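Local atomic coordinates of ChrR-like cupin domain-containing protein (Ralstonia eutropha JMP134, PDB entry 3EBR), a protein that is of unknown function but has a ChrR-like cupin fold, and may resemble the dihydroxyacetophenone dioxygenase branch of the cupins. Residues 18-23 / 137-142; 34-39 / 131-136; 63-68 / 87-92; 67-72 / 107-112. All blocks are in the same frame, centred on the assembly; numbering follows the deposited sequence.

Contact 1: residues 18-23 / 137-142; sequences PWMPFA and MDRYLN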
loop_
_atom_site.group_PDB
_atom_site.type_symbol
_atom_site.label_atom_id
_atom_site.label_comp_id
_atom_site.label_asym_id
_atom_site.label_seq_id
_atom_site.Cartn_x
_atom_site.Cartn_y
_atom_site.Cartn_z
ATOM N N PRO A 18 21.312 -13.783 7.827
ATOM C CA PRO A 18 21.813 -15.013 7.198
ATOM C C PRO A 18 20.956 -15.667 6.109
ATOM O O PRO A 18 19.733 -15.502 6.091
ATOM C CB PRO A 18 21.886 -15.988 8.390
ATOM C CG PRO A 18 20.823 -15.570 9.283
ATOM C CD PRO A 18 20.707 -14.071 9.147
ATOM N N TRP A 19 21.642 -16.371 5.194
ATOM C CA TRP A 19 21.004 -17.188 4.176
ATOM C C TRP A 19 20.578 -18.374 4.997
ATOM O O TRP A 19 21.360 -18.834 5.831
ATOM C CB TRP A 19 21.921 -17.683 3.063
ATOM C CG TRP A 19 22.153 -16.765 1.940
ATOM C CD1 TRP A 19 23.268 -16.037 1.681
ATOM C CD2 TRP A 19 21.237 -16.505 0.871
ATOM N NE1 TRP A 19 23.110 -15.331 0.508
ATOM C CE2 TRP A 19 21.869 -15.601 -0.012
ATOM C CE3 TRP A 19 19.936 -16.954 0.573
ATOM C CZ2 TRP A 19 21.235 -15.112 -1.170
ATOM C CZ3 TRP A 19 19.306 -16.476 -0.582
ATOM C CH2 TRP A 19 19.960 -15.564 -1.442
HETATM N N MSE A 20 19.374 -18.877 4.774
HETATM C CA MSE A 20 18.880 -20.019 5.535
HETATM C C MSE A 20 17.968 -20.905 4.698
HETATM O O MSE A 20 17.266 -20.393 3.833
HETATM C CB MSE A 20 18.146 -19.526 6.778
HETATM C CG MSE A 20 16.930 -18.605 6.519
HETATM SE SE MSE A 20 16.102 -17.969 8.150
HETATM C CE MSE A 20 15.828 -19.469 8.784
ATOM N N PRO A 21 17.955 -22.222 4.973
ATOM C CA PRO A 21 17.103 -23.123 4.204
ATOM C C PRO A 21 15.641 -22.852 4.504
ATOM O O PRO A 21 15.308 -22.470 5.633
ATOM C CB PRO A 21 17.506 -24.511 4.698
ATOM C CG PRO A 21 18.164 -24.291 5.984
ATOM C CD PRO A 21 18.707 -22.938 6.021
ATOM N N PHE A 22 14.776 -23.082 3.515
ATOM C CA PHE A 22 13.343 -22.837 3.645
ATOM C C PHE A 22 12.740 -24.057 4.393
ATOM O O PHE A 22 11.982 -24.854 3.830
ATOM C CB PHE A 22 12.734 -22.560 2.253
ATOM C CG PHE A 22 11.486 -21.703 2.284
ATOM C CD1 PHE A 22 10.249 -22.239 2.613
ATOM C CD2 PHE A 22 11.558 -20.347 1.953
ATOM C CE1 PHE A 22 9.102 -21.433 2.638
ATOM C CE2 PHE A 22 10.424 -19.540 1.965
ATOM C CZ PHE A 22 9.192 -20.084 2.313
ATOM N N ALA A 23 13.075 -24.161 5.686
ATOM C CA ALA A 23 12.675 -25.265 6.552
ATOM C C ALA A 23 11.239 -25.101 7.033
ATOM O O ALA A 23 10.800 -23.973 7.239
ATOM C CB ALA A 23 13.606 -25.350 7.745
HETATM N N MSE A 137 8.883 -14.899 10.245
HETATM C CA MSE A 137 9.484 -14.481 11.501
HETATM C C MSE A 137 9.883 -15.694 12.346
HETATM O O MSE A 137 10.967 -15.677 12.936
HETATM C CB MSE A 137 8.507 -13.578 12.280
HETATM C CG MSE A 137 9.041 -12.969 13.570
HETATM SE SE MSE A 137 10.496 -11.727 13.248
HETATM C CE MSE A 137 9.430 -10.184 12.547
ATOM N N ASP A 138 9.008 -16.709 12.423
ATOM C CA ASP A 138 9.285 -17.945 13.174
ATOM C C ASP A 138 10.543 -18.603 12.645
ATOM O O ASP A 138 11.413 -18.948 13.430
ATOM C CB ASP A 138 8.124 -18.968 13.123
ATOM C CG ASP A 138 6.903 -18.572 13.981
ATOM O OD1 ASP A 138 6.930 -17.564 14.727
ATOM O OD2 ASP A 138 5.897 -19.313 13.915
ATOM N N ARG A 139 10.643 -18.738 11.324
ATOM C CA ARG A 139 11.819 -19.330 10.680
ATOM C C ARG A 139 13.088 -18.496 10.950
ATOM O O ARG A 139 14.107 -19.058 11.339
ATOM C CB ARG A 139 11.552 -19.511 9.182
ATOM C CG ARG A 139 12.705 -20.062 8.347
ATOM C CD ARG A 139 12.484 -20.264 6.859
ATOM N NE ARG A 139 11.368 -21.141 6.512
ATOM C CZ ARG A 139 10.090 -20.772 6.391
ATOM N NH1 ARG A 139 9.675 -19.520 6.607
ATOM N NH2 ARG A 139 9.192 -21.688 6.065
ATOM N N TYR A 140 13.001 -17.175 10.765
ATOM C CA TYR A 140 14.132 -16.263 11.015
ATOM C C TYR A 140 14.618 -16.365 12.469
ATOM O O TYR A 140 15.806 -16.571 12.703
ATOM C CB TYR A 140 13.775 -14.813 10.636
ATOM C CG TYR A 140 14.873 -13.825 10.973
ATOM C CD1 TYR A 140 16.017 -13.723 10.175
ATOM C CD2 TYR A 140 14.772 -12.992 12.095
ATOM C CE1 TYR A 140 17.043 -12.823 10.492
ATOM C CE2 TYR A 140 15.792 -12.093 12.420
ATOM C CZ TYR A 140 16.921 -12.006 11.613
ATOM O OH TYR A 140 17.930 -11.121 11.933
ATOM N N LEU A 141 13.692 -16.267 13.421
ATOM C CA LEU A 141 14.023 -16.381 14.853
ATOM C C LEU A 141 14.454 -17.808 15.265
ATOM O O LEU A 141 15.303 -17.929 16.146
ATOM C CB LEU A 141 12.860 -15.883 15.730
ATOM C CG LEU A 141 12.467 -14.400 15.622
ATOM C CD1 LEU A 141 11.192 -14.140 16.404
ATOM C CD2 LEU A 141 13.588 -13.479 16.095
ATOM N N ASN A 142 13.871 -18.862 14.670
ATOM C CA ASN A 142 14.266 -20.269 14.975
ATOM C C ASN A 142 15.705 -20.591 14.529
ATOM O O ASN A 142 16.417 -21.294 15.245
ATOM C CB ASN A 142 13.295 -21.324 14.381
ATOM C CG ASN A 142 11.928 -21.395 15.101
ATOM O OD1 ASN A 142 11.787 -21.051 16.277
ATOM N ND2 ASN A 142 10.917 -21.861 14.371
#
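Arg139 of the C-terminal helix, 133-146, meets Met20, Phe22 and Ala23 where the helix packs on edge strand 20-21 of the larger cupin sheet. The arginine runs straight out to CD, then turns at chi3 (-57°), a bend that directs NE to Ala23 O at 3.0 Å. This bond is bent but uses a lone pair in the carbonyl plane. NH2 adds a weak hydrogen bond to the same Ala23 O, also 3.0 Å long, so one oxygen takes two donors of the guanidinium. An inverse gamma turn centred on Phe22 leads the chain to that carbonyl. The Phe22 ring lies over one guanidinium face as a cation-pi pair: Arg139 CZ stands 4.1 Å from the ring centroid and 17° off its normal. The two planes are 31° apart, and Phe22 CE1 comes to 3.4 Å from Arg139 NH2. Nearer the helix backbone, the selenium of Met20, a selenomethionine, lies 3.9 Å from Tyr140 CA, and its methyl CE packs on Arg139 CG. Pro18 CD touches Tyr140 CE1 at 4.1 Å, the two side chains crossing at about a right angle, while Tyr140 OH bonds to Lys152 N. Arg139 NH1 forms a salt bridge with Glu131. A carbonyl, an aromatic face and a carboxylate thus share one buried guanidinium, surroundings consistent with a retained positive charge.

Contact 2: residues 34-39 / 131-136; sequences FKIDPV and ENWKTS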
loop_
_atom_site.group_PDB
_atom_site.type_symbol
_atom_site.label_atom_id
_atom_site.label_comp_id
_atom_site.label_asym_id
_atom_site.label_seq_id
_atom_site.Cartn_x
_atom_site.Cartn_y
_atom_site.Cartn_z
ATOM N N PHE A 34 15.082 -9.638 4.833
ATOM C CA PHE A 34 15.476 -8.229 5.003
ATOM C C PHE A 34 14.444 -7.427 5.789
ATOM O O PHE A 34 14.825 -6.557 6.563
ATOM C CB PHE A 34 15.726 -7.555 3.652
ATOM C CG PHE A 34 16.969 -8.034 2.970
ATOM C CD1 PHE A 34 18.189 -7.417 3.223
ATOM C CD2 PHE A 34 16.933 -9.103 2.094
ATOM C CE1 PHE A 34 19.348 -7.847 2.603
ATOM C CE2 PHE A 34 18.094 -9.544 1.469
ATOM C CZ PHE A 34 19.304 -8.911 1.723
ATOM N N LYS A 35 13.154 -7.678 5.563
ATOM C CA LYS A 35 12.103 -6.964 6.262
ATOM C C LYS A 35 10.924 -7.919 6.421
ATOM O O LYS A 35 10.697 -8.731 5.546
ATOM C CB LYS A 35 11.700 -5.729 5.450
ATOM C CG LYS A 35 11.249 -4.523 6.260
ATOM C CD LYS A 35 12.489 -3.901 6.927
ATOM C CE LYS A 35 12.182 -2.725 7.773
ATOM N NZ LYS A 35 13.405 -2.342 8.544
ATOM N N ILE A 36 10.231 -7.865 7.559
ATOM C CA ILE A 36 9.072 -8.707 7.847
ATOM C C ILE A 36 8.061 -7.799 8.539
ATOM O O ILE A 36 8.023 -7.745 9.748
ATOM C CB ILE A 36 9.435 -9.946 8.717
ATOM C CG1 ILE A 36 10.483 -10.841 8.038
ATOM C CG2 ILE A 36 8.185 -10.762 9.017
ATOM C CD1 ILE A 36 10.840 -12.113 8.835
ATOM N N ASP A 37 7.275 -7.057 7.759
ATOM C CA ASP A 37 6.273 -6.117 8.290
ATOM C C ASP A 37 5.011 -6.843 8.808
ATOM O O ASP A 37 4.243 -7.364 7.999
ATOM C CB ASP A 37 5.885 -5.086 7.215
ATOM C CG ASP A 37 4.863 -4.034 7.706
ATOM O OD1 ASP A 37 4.655 -3.843 8.924
ATOM O OD2 ASP A 37 4.267 -3.367 6.846
ATOM N N PRO A 38 4.764 -6.821 10.137
ATOM C CA PRO A 38 3.576 -7.489 10.658
ATOM C C PRO A 38 2.283 -6.677 10.566
ATOM O O PRO A 38 1.216 -7.253 10.791
ATOM C CB PRO A 38 3.937 -7.698 12.125
ATOM C CG PRO A 38 4.709 -6.506 12.466
ATOM C CD PRO A 38 5.508 -6.174 11.235
ATOM N N VAL A 39 2.359 -5.368 10.296
ATOM C CA VAL A 39 1.153 -4.542 10.175
ATOM C C VAL A 39 0.465 -4.884 8.854
ATOM O O VAL A 39 -0.628 -5.445 8.878
ATOM C CB VAL A 39 1.435 -3.026 10.288
ATOM C CG1 VAL A 39 0.181 -2.237 10.036
ATOM C CG2 VAL A 39 1.975 -2.706 11.664
ATOM N N GLU A 131 2.327 -19.552 4.032
ATOM C CA GLU A 131 3.513 -18.779 4.391
ATOM C C GLU A 131 3.092 -17.333 4.483
ATOM O O GLU A 131 2.453 -16.815 3.564
ATOM C CB GLU A 131 4.670 -18.941 3.411
ATOM C CG GLU A 131 5.421 -20.240 3.593
ATOM C CD GLU A 131 6.108 -20.326 4.931
ATOM O OE1 GLU A 131 6.816 -19.363 5.284
ATOM O OE2 GLU A 131 5.926 -21.359 5.619
ATOM N N ASN A 132 3.467 -16.703 5.595
ATOM C CA ASN A 132 3.137 -15.331 5.875
ATOM C C ASN A 132 4.240 -14.707 6.698
ATOM O O ASN A 132 5.278 -15.343 6.900
ATOM C CB ASN A 132 1.758 -15.298 6.556
ATOM C CG ASN A 132 1.675 -16.124 7.829
ATOM O OD1 ASN A 132 2.669 -16.460 8.476
ATOM N ND2 ASN A 132 0.450 -16.448 8.200
ATOM N N TRP A 133 4.023 -13.483 7.172
ATOM C CA TRP A 133 5.016 -12.800 7.996
ATOM C C TRP A 133 5.311 -13.564 9.301
ATOM O O TRP A 133 6.436 -13.496 9.790
ATOM C CB TRP A 133 4.596 -11.340 8.312
ATOM C CG TRP A 133 3.520 -11.165 9.325
ATOM C CD1 TRP A 133 2.192 -10.987 9.095
ATOM C CD2 TRP A 133 3.693 -11.137 10.745
ATOM N NE1 TRP A 133 1.522 -10.856 10.285
ATOM C CE2 TRP A 133 2.419 -10.944 11.317
ATOM C CE3 TRP A 133 4.807 -11.259 11.592
ATOM C CZ2 TRP A 133 2.221 -10.878 12.705
ATOM C CZ3 TRP A 133 4.614 -11.206 12.972
ATOM C CH2 TRP A 133 3.330 -11.009 13.516
ATOM N N LYS A 134 4.290 -14.226 9.875
ATOM C CA LYS A 134 4.438 -14.992 11.118
ATOM C C LYS A 134 5.347 -16.199 10.906
ATOM O O LYS A 134 6.265 -16.413 11.695
ATOM C CB LYS A 134 3.082 -15.438 11.688
ATOM C CG LYS A 134 2.176 -14.304 12.120
ATOM C CD LYS A 134 0.874 -14.799 12.730
ATOM C CE LYS A 134 0.117 -13.648 13.395
ATOM N NZ LYS A 134 -1.167 -14.100 14.006
ATOM N N THR A 135 5.095 -16.964 9.838
ATOM C CA THR A 135 5.923 -18.137 9.496
ATOM C C THR A 135 7.352 -17.699 9.090
ATOM O O THR A 135 8.317 -18.429 9.340
ATOM C CB THR A 135 5.305 -18.986 8.374
ATOM O OG1 THR A 135 5.216 -18.194 7.189
ATOM C CG2 THR A 135 3.904 -19.506 8.760
ATOM N N SER A 136 7.463 -16.527 8.446
ATOM C CA SER A 136 8.747 -15.925 8.057
ATOM C C SER A 136 9.564 -15.535 9.293
ATOM O O SER A 136 10.777 -15.796 9.373
ATOM C CB SER A 136 8.515 -14.675 7.212
ATOM O OG SER A 136 7.838 -14.972 6.009
#
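Pro38 lies against the indole of Trp133: CB stands 3.4 Å from the centroid of the six-membered ring and only 1° off its normal, a CH-pi contact. Trp133 has CG between its backbone N and carbonyl carbon (chi1 75°), a rotamer that starts the indole toward Pro38 at the beginning of helix 133-146. On the opposite face Lys134 CG sits 3.4 Å above the plane of the Trp133 ring, so the indole is sandwiched. Ile36 takes the side next to the helix backbone. Its CG1 is anti to the carbonyl carbon (chi1 -59°), and the two branches diverge: CG2 reaches Trp133 CB at 3.7 Å, near the plane of the indole at its edge, while CD1, on an extended chain, meets Ser136 CB at 3.8 Å. The helix start is tied by a capping box. Thr135 N donates to Asn132 OD1 (2.8 Å) almost in line with the C=O bond, and Asn132 N returns a bond to Thr135 OG1 (2.8 Å). Ser136 OG donates to Asn132 O from above the carbonyl plane, and Ser136 N binds the same oxygen. Within 34-39, Asp37 OD1 accepts from Val39 N at 3.1 Å, an Asx turn at the end of the strand. The contact lies at the end of strand 30-37: Ser136 also touches Thr43 of strand 42-49, Ile36 pairs by backbone with Leu154, and Trp133 NE1 gives a weak hydrogen bond to Ala92 O of the third subunit.

Contact 3: residues 63-68 / 87-92; sequences TVIVYT and VVYETA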
loop_
_atom_site.group_PDB
_atom_site.type_symbol
_atom_site.label_atom_id
_atom_site.label_comp_id
_atom_site.label_asym_id
_atom_site.label_seq_id
_atom_site.Cartn_x
_atom_site.Cartn_y
_atom_site.Cartn_z
ATOM N N THR A 63 0.064 -8.792 -3.613
ATOM C CA THR A 63 0.945 -8.650 -4.767
ATOM C C THR A 63 2.325 -9.201 -4.472
ATOM O O THR A 63 2.655 -9.488 -3.316
ATOM C CB THR A 63 1.080 -7.179 -5.158
ATOM O OG1 THR A 63 1.571 -6.449 -4.036
ATOM C CG2 THR A 63 -0.265 -6.608 -5.569
ATOM N N VAL A 64 3.102 -9.384 -5.537
ATOM C CA VAL A 64 4.479 -9.840 -5.466
ATOM C C VAL A 64 5.267 -9.122 -6.563
ATOM O O VAL A 64 4.862 -9.178 -7.719
ATOM C CB VAL A 64 4.662 -11.357 -5.684
ATOM C CG1 VAL A 64 6.139 -11.735 -5.538
ATOM C CG2 VAL A 64 3.858 -12.158 -4.708
ATOM N N ILE A 65 6.329 -8.409 -6.195
ATOM C CA ILE A 65 7.219 -7.749 -7.137
ATOM C C ILE A 65 8.466 -8.633 -7.120
ATOM O O ILE A 65 9.024 -8.847 -6.044
ATOM C CB ILE A 65 7.592 -6.341 -6.714
ATOM C CG1 ILE A 65 6.352 -5.433 -6.694
ATOM C CG2 ILE A 65 8.665 -5.768 -7.661
ATOM C CD1 ILE A 65 6.614 -4.048 -6.155
ATOM N N VAL A 66 8.878 -9.169 -8.269
ATOM C CA VAL A 66 10.056 -10.019 -8.354
ATOM C C VAL A 66 11.084 -9.447 -9.328
ATOM O O VAL A 66 10.760 -9.259 -10.496
ATOM C CB VAL A 66 9.729 -11.457 -8.833
ATOM C CG1 VAL A 66 10.995 -12.287 -8.829
ATOM C CG2 VAL A 66 8.677 -12.123 -7.966
ATOM N N TYR A 67 12.287 -9.140 -8.824
ATOM C CA TYR A 67 13.419 -8.689 -9.619
ATOM C C TYR A 67 14.397 -9.878 -9.644
ATOM O O TYR A 67 14.878 -10.307 -8.591
ATOM C CB TYR A 67 14.097 -7.450 -9.056
ATOM C CG TYR A 67 15.372 -7.126 -9.802
ATOM C CD1 TYR A 67 15.329 -6.583 -11.078
ATOM C CD2 TYR A 67 16.622 -7.395 -9.243
ATOM C CE1 TYR A 67 16.505 -6.301 -11.789
ATOM C CE2 TYR A 67 17.804 -7.123 -9.947
ATOM C CZ TYR A 67 17.733 -6.567 -11.212
ATOM O OH TYR A 67 18.884 -6.290 -11.892
ATOM N N THR A 68 14.709 -10.376 -10.836
ATOM C CA THR A 68 15.601 -11.522 -11.003
ATOM C C THR A 68 17.053 -11.054 -11.003
ATOM O O THR A 68 17.491 -10.364 -11.932
ATOM C CB THR A 68 15.265 -12.260 -12.300
ATOM O OG1 THR A 68 13.870 -12.584 -12.285
ATOM C CG2 THR A 68 16.109 -13.528 -12.458
ATOM N N VAL A 87 11.712 -7.778 -14.395
ATOM C CA VAL A 87 10.802 -7.478 -13.299
ATOM C C VAL A 87 9.469 -8.160 -13.586
ATOM O O VAL A 87 8.916 -7.964 -14.667
ATOM C CB VAL A 87 10.552 -5.964 -13.095
ATOM C CG1 VAL A 87 9.462 -5.728 -12.029
ATOM C CG2 VAL A 87 11.815 -5.274 -12.696
ATOM N N VAL A 88 9.004 -8.990 -12.652
ATOM C CA VAL A 88 7.710 -9.672 -12.734
ATOM C C VAL A 88 6.820 -9.060 -11.641
ATOM O O VAL A 88 7.284 -8.886 -10.522
ATOM C CB VAL A 88 7.812 -11.203 -12.554
ATOM C CG1 VAL A 88 6.413 -11.836 -12.474
ATOM C CG2 VAL A 88 8.617 -11.828 -13.674
ATOM N N TYR A 89 5.573 -8.729 -11.978
ATOM C CA TYR A 89 4.613 -8.152 -11.043
ATOM C C TYR A 89 3.384 -9.066 -10.979
ATOM O O TYR A 89 2.556 -9.030 -11.888
ATOM C CB TYR A 89 4.223 -6.725 -11.473
ATOM C CG TYR A 89 3.584 -5.868 -10.365
ATOM C CD1 TYR A 89 2.260 -6.085 -9.919
ATOM C CD2 TYR A 89 4.300 -4.801 -9.790
ATOM C CE1 TYR A 89 1.691 -5.286 -8.908
ATOM C CE2 TYR A 89 3.739 -4.001 -8.788
ATOM C CZ TYR A 89 2.441 -4.256 -8.347
ATOM O OH TYR A 89 1.910 -3.448 -7.372
ATOM N N GLU A 90 3.303 -9.910 -9.939
ATOM C CA GLU A 90 2.156 -10.794 -9.735
ATOM C C GLU A 90 1.028 -9.969 -9.064
ATOM O O GLU A 90 1.301 -9.220 -8.122
ATOM C CB GLU A 90 2.443 -12.019 -8.844
ATOM C CG GLU A 90 3.684 -12.913 -9.071
ATOM C CD GLU A 90 3.652 -14.219 -8.197
ATOM O OE1 GLU A 90 2.653 -14.961 -8.218
ATOM O OE2 GLU A 90 4.675 -14.581 -7.569
ATOM N N THR A 91 -0.217 -10.110 -9.527
ATOM C CA THR A 91 -1.384 -9.398 -8.956
ATOM C C THR A 91 -2.187 -10.297 -7.997
ATOM O O THR A 91 -2.076 -11.508 -8.047
ATOM C CB THR A 91 -2.296 -8.848 -10.056
ATOM O OG1 THR A 91 -2.633 -9.900 -10.965
ATOM C CG2 THR A 91 -1.591 -7.753 -10.824
ATOM N N ALA A 92 -3.005 -9.675 -7.150
ATOM C CA ALA A 92 -3.838 -10.355 -6.127
ATOM C C ALA A 92 -4.718 -11.548 -6.574
ATOM O O ALA A 92 -5.163 -11.603 -7.720
ATOM C CB ALA A 92 -4.710 -9.312 -5.422
#
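Ile65 and Tyr89 pack obliquely on one face of the paired strands 64-68 and 87-90, with Ile65 CG1 3.6 Å from Tyr89 CE2. Tyr89 CG is anti to its backbone N (chi1 -162°), and beyond it the ring leans over toward the neighbouring strand, where CE1 also meets Thr63 CG2 at 4.1 Å. Farther along this face, Val87 CG2 touches the Tyr67 ring at its edge, 4.1 Å from CD1, the two side chains crossing at about a right angle. The same face meets the fourth subunit, and Val87, Val88 and Tyr89 pair with a strand of that subunit, so the cupin sheet runs on across the interface. Within the chain the strands are antiparallel, at 164°. Val66 and Val88 form a hydrogen-bonded pair, with Val66 N to Val88 O and Val88 N to Val66 O both 2.8 Å and nearly straight; Ile65 with Tyr89 and Tyr67 with Val87 are non-hydrogen-bonded pairs. On the reverse face, in the barrel interior, Val66 and Val88 lie against Trp73 of the second sheet. There Val64 and Glu90 run side by side, pointing the same way, and Glu90 OE2 lies 3.7 Å from Val64 CB. Their backbones bond through Glu90 N to Val64 O (2.8 Å) and Val64 N to Glu90 O (3.2 Å). The Glu90 carboxylate faces the barrel interior, where Glu90 OE2 shares a weak hydrogen bond with Tyr75 OH.

Contact 4: residues 67-72 / 107-112; sequences YTVQGS and DIITFN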
loop_
_atom_site.group_PDB
_atom_site.type_symbol
_atom_site.label_atom_id
_atom_site.label_comp_id
_atom_site.label_asym_id
_atom_site.label_seq_id
_atom_site.Cartn_x
_atom_site.Cartn_y
_atom_site.Cartn_z
ATOM N N TYR A 67 12.287 -9.140 -8.824
ATOM C CA TYR A 67 13.419 -8.689 -9.619
ATOM C C TYR A 67 14.397 -9.878 -9.644
ATOM O O TYR A 67 14.878 -10.307 -8.591
ATOM C CB TYR A 67 14.097 -7.450 -9.056
ATOM C CG TYR A 67 15.372 -7.126 -9.802
ATOM C CD1 TYR A 67 15.329 -6.583 -11.078
ATOM C CD2 TYR A 67 16.622 -7.395 -9.243
ATOM C CE1 TYR A 67 16.505 -6.301 -11.789
ATOM C CE2 TYR A 67 17.804 -7.123 -9.947
ATOM C CZ TYR A 67 17.733 -6.567 -11.212
ATOM O OH TYR A 67 18.884 -6.290 -11.892
ATOM N N THR A 68 14.709 -10.376 -10.836
ATOM C CA THR A 68 15.601 -11.522 -11.003
ATOM C C THR A 68 17.053 -11.054 -11.003
ATOM O O THR A 68 17.491 -10.364 -11.932
ATOM C CB THR A 68 15.265 -12.260 -12.300
ATOM O OG1 THR A 68 13.870 -12.584 -12.285
ATOM C CG2 THR A 68 16.109 -13.528 -12.458
ATOM N N VAL A 69 17.787 -11.431 -9.957
ATOM C CA VAL A 69 19.194 -11.039 -9.796
ATOM C C VAL A 69 20.019 -11.888 -10.763
ATOM O O VAL A 69 20.878 -11.352 -11.467
ATOM C CB VAL A 69 19.648 -11.138 -8.334
ATOM C CG1 VAL A 69 21.085 -10.707 -8.194
ATOM C CG2 VAL A 69 18.768 -10.251 -7.465
ATOM N N GLN A 70 19.771 -13.200 -10.780
ATOM C CA GLN A 70 20.429 -14.096 -11.741
ATOM C C GLN A 70 19.588 -15.333 -11.991
ATOM O O GLN A 70 18.710 -15.670 -11.193
ATOM C CB GLN A 70 21.840 -14.523 -11.327
ATOM C CG GLN A 70 21.971 -15.400 -10.094
ATOM C CD GLN A 70 23.305 -16.129 -10.076
ATOM O OE1 GLN A 70 24.351 -15.544 -10.357
ATOM N NE2 GLN A 70 23.271 -17.414 -9.742
ATOM N N GLY A 71 19.916 -16.012 -13.088
ATOM C CA GLY A 71 19.232 -17.211 -13.519
ATOM C C GLY A 71 17.976 -16.867 -14.287
ATOM O O GLY A 71 17.681 -15.685 -14.516
ATOM N N SER A 72 17.260 -17.906 -14.720
ATOM C CA SER A 72 16.004 -17.745 -15.461
ATOM C C SER A 72 14.951 -18.679 -14.897
ATOM O O SER A 72 15.265 -19.797 -14.493
ATOM C CB SER A 72 16.182 -18.005 -16.954
ATOM O OG SER A 72 17.230 -17.221 -17.483
ATOM N N ASP A 107 22.144 -20.892 -10.759
ATOM C CA ASP A 107 21.123 -20.948 -9.713
ATOM C C ASP A 107 20.297 -19.682 -9.822
ATOM O O ASP A 107 20.816 -18.632 -10.199
ATOM C CB ASP A 107 21.742 -21.086 -8.319
ATOM C CG ASP A 107 22.573 -22.364 -8.154
ATOM O OD1 ASP A 107 22.524 -23.273 -9.027
ATOM O OD2 ASP A 107 23.282 -22.455 -7.129
ATOM N N ILE A 108 19.013 -19.802 -9.505
ATOM C CA ILE A 108 18.068 -18.705 -9.598
ATOM C C ILE A 108 18.080 -17.915 -8.302
ATOM O O ILE A 108 17.770 -18.484 -7.263
ATOM C CB ILE A 108 16.611 -19.196 -9.884
ATOM C CG1 ILE A 108 16.472 -19.831 -11.278
ATOM C CG2 ILE A 108 15.608 -18.041 -9.796
ATOM C CD1 ILE A 108 17.168 -21.155 -11.512
ATOM N N ILE A 109 18.466 -16.635 -8.370
ATOM C CA ILE A 109 18.465 -15.720 -7.228
ATOM C C ILE A 109 17.424 -14.672 -7.597
ATOM O O ILE A 109 17.485 -14.131 -8.706
ATOM C CB ILE A 109 19.807 -15.011 -6.973
ATOM C CG1 ILE A 109 20.995 -15.992 -6.898
ATOM C CG2 ILE A 109 19.715 -14.177 -5.677
ATOM C CD1 ILE A 109 20.954 -16.929 -5.749
ATOM N N THR A 110 16.477 -14.385 -6.703
ATOM C CA THR A 110 15.430 -13.380 -6.954
ATOM C C THR A 110 15.195 -12.487 -5.750
ATOM O O THR A 110 15.198 -12.977 -4.630
ATOM C CB THR A 110 14.070 -14.032 -7.311
ATOM O OG1 THR A 110 13.598 -14.824 -6.210
ATOM C CG2 THR A 110 14.190 -14.901 -8.563
ATOM N N PHE A 111 14.990 -11.189 -5.998
ATOM C CA PHE A 111 14.696 -10.188 -4.974
ATOM C C PHE A 111 13.189 -10.058 -5.039
ATOM O O PHE A 111 12.667 -9.626 -6.054
ATOM C CB PHE A 111 15.390 -8.862 -5.236
ATOM C CG PHE A 111 15.012 -7.794 -4.258
ATOM C CD1 PHE A 111 15.471 -7.854 -2.950
ATOM C CD2 PHE A 111 14.222 -6.712 -4.642
ATOM C CE1 PHE A 111 15.133 -6.874 -2.032
ATOM C CE2 PHE A 111 13.889 -5.712 -3.722
ATOM C CZ PHE A 111 14.337 -5.804 -2.414
ATOM N N ASN A 112 12.517 -10.408 -3.944
ATOM C CA ASN A 112 11.070 -10.444 -3.851
ATOM C C ASN A 112 10.498 -9.515 -2.802
ATOM O O ASN A 112 11.086 -9.388 -1.738
ATOM C CB ASN A 112 10.673 -11.855 -3.442
ATOM C CG ASN A 112 11.423 -12.904 -4.210
ATOM O OD1 ASN A 112 11.344 -12.980 -5.433
ATOM N ND2 ASN A 112 12.174 -13.719 -3.489
#
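Gln70 lies obliquely across Ile109, its CG 3.4 Å from Ile109 CG1. CG of Gln70 stands between the backbone N and the carbonyl carbon (chi1 66°), and from there the extended chain carries NE2 to Asp107 O, a 2.8 Å hydrogen bond whose acceptor is tilted from the amide plane. Val69 packs on the other branch of Ile109, CB to CG2 at 4.0 Å. Both residues face Ile109 because of a classic beta bulge: Val69 N (3.0 Å) and Gln70 N (3.2 Å) donate to Ile109 O from the same face of its carbonyl plane. Gly71 follows with a positive phi of 83°, and Ile108 CG1 then lies 3.4 Å from Ser72 O. Before the bulge, Tyr67 and Phe111 stand on the same face, CB to CB 4.3 Å, but their rings lead apart; each ring has the other's CB at its edge. The two strands, 64-70 and 108-115, are adjacent in the larger antiparallel sheet. Strand 42-49 flanks the second, where Lys48 touches Ile109 and Ile44 touches Phe111; Thr110 and Ile108 turn to Trp73 of the opposing sheet, and Tyr67 and Phe111 stack reciprocally on Phe111 and Tyr67 of the fourth subunit.

Overall arrangement
From the N terminus, residues 18-23 open the longest loop, which contact 1 closes at the C-terminal helix; contact 2 closes a shorter one within it, from 34-39 to the start of the same helix. Contacts 3 and 4 both lie inside these loops and start from overlapping stretches of strand 64-70, sharing Tyr67 and Thr68: the first pairs with 87-92, the second spans farther, to 107-112. Their two loops thus start from one strand and overlap. Contacts 1 and 2 join helix 133-146 to one end of the larger sheet and touch each other there. Contacts 3 and 4 build its other end, with centres of contacts 1 and 3 about 22 Å apart.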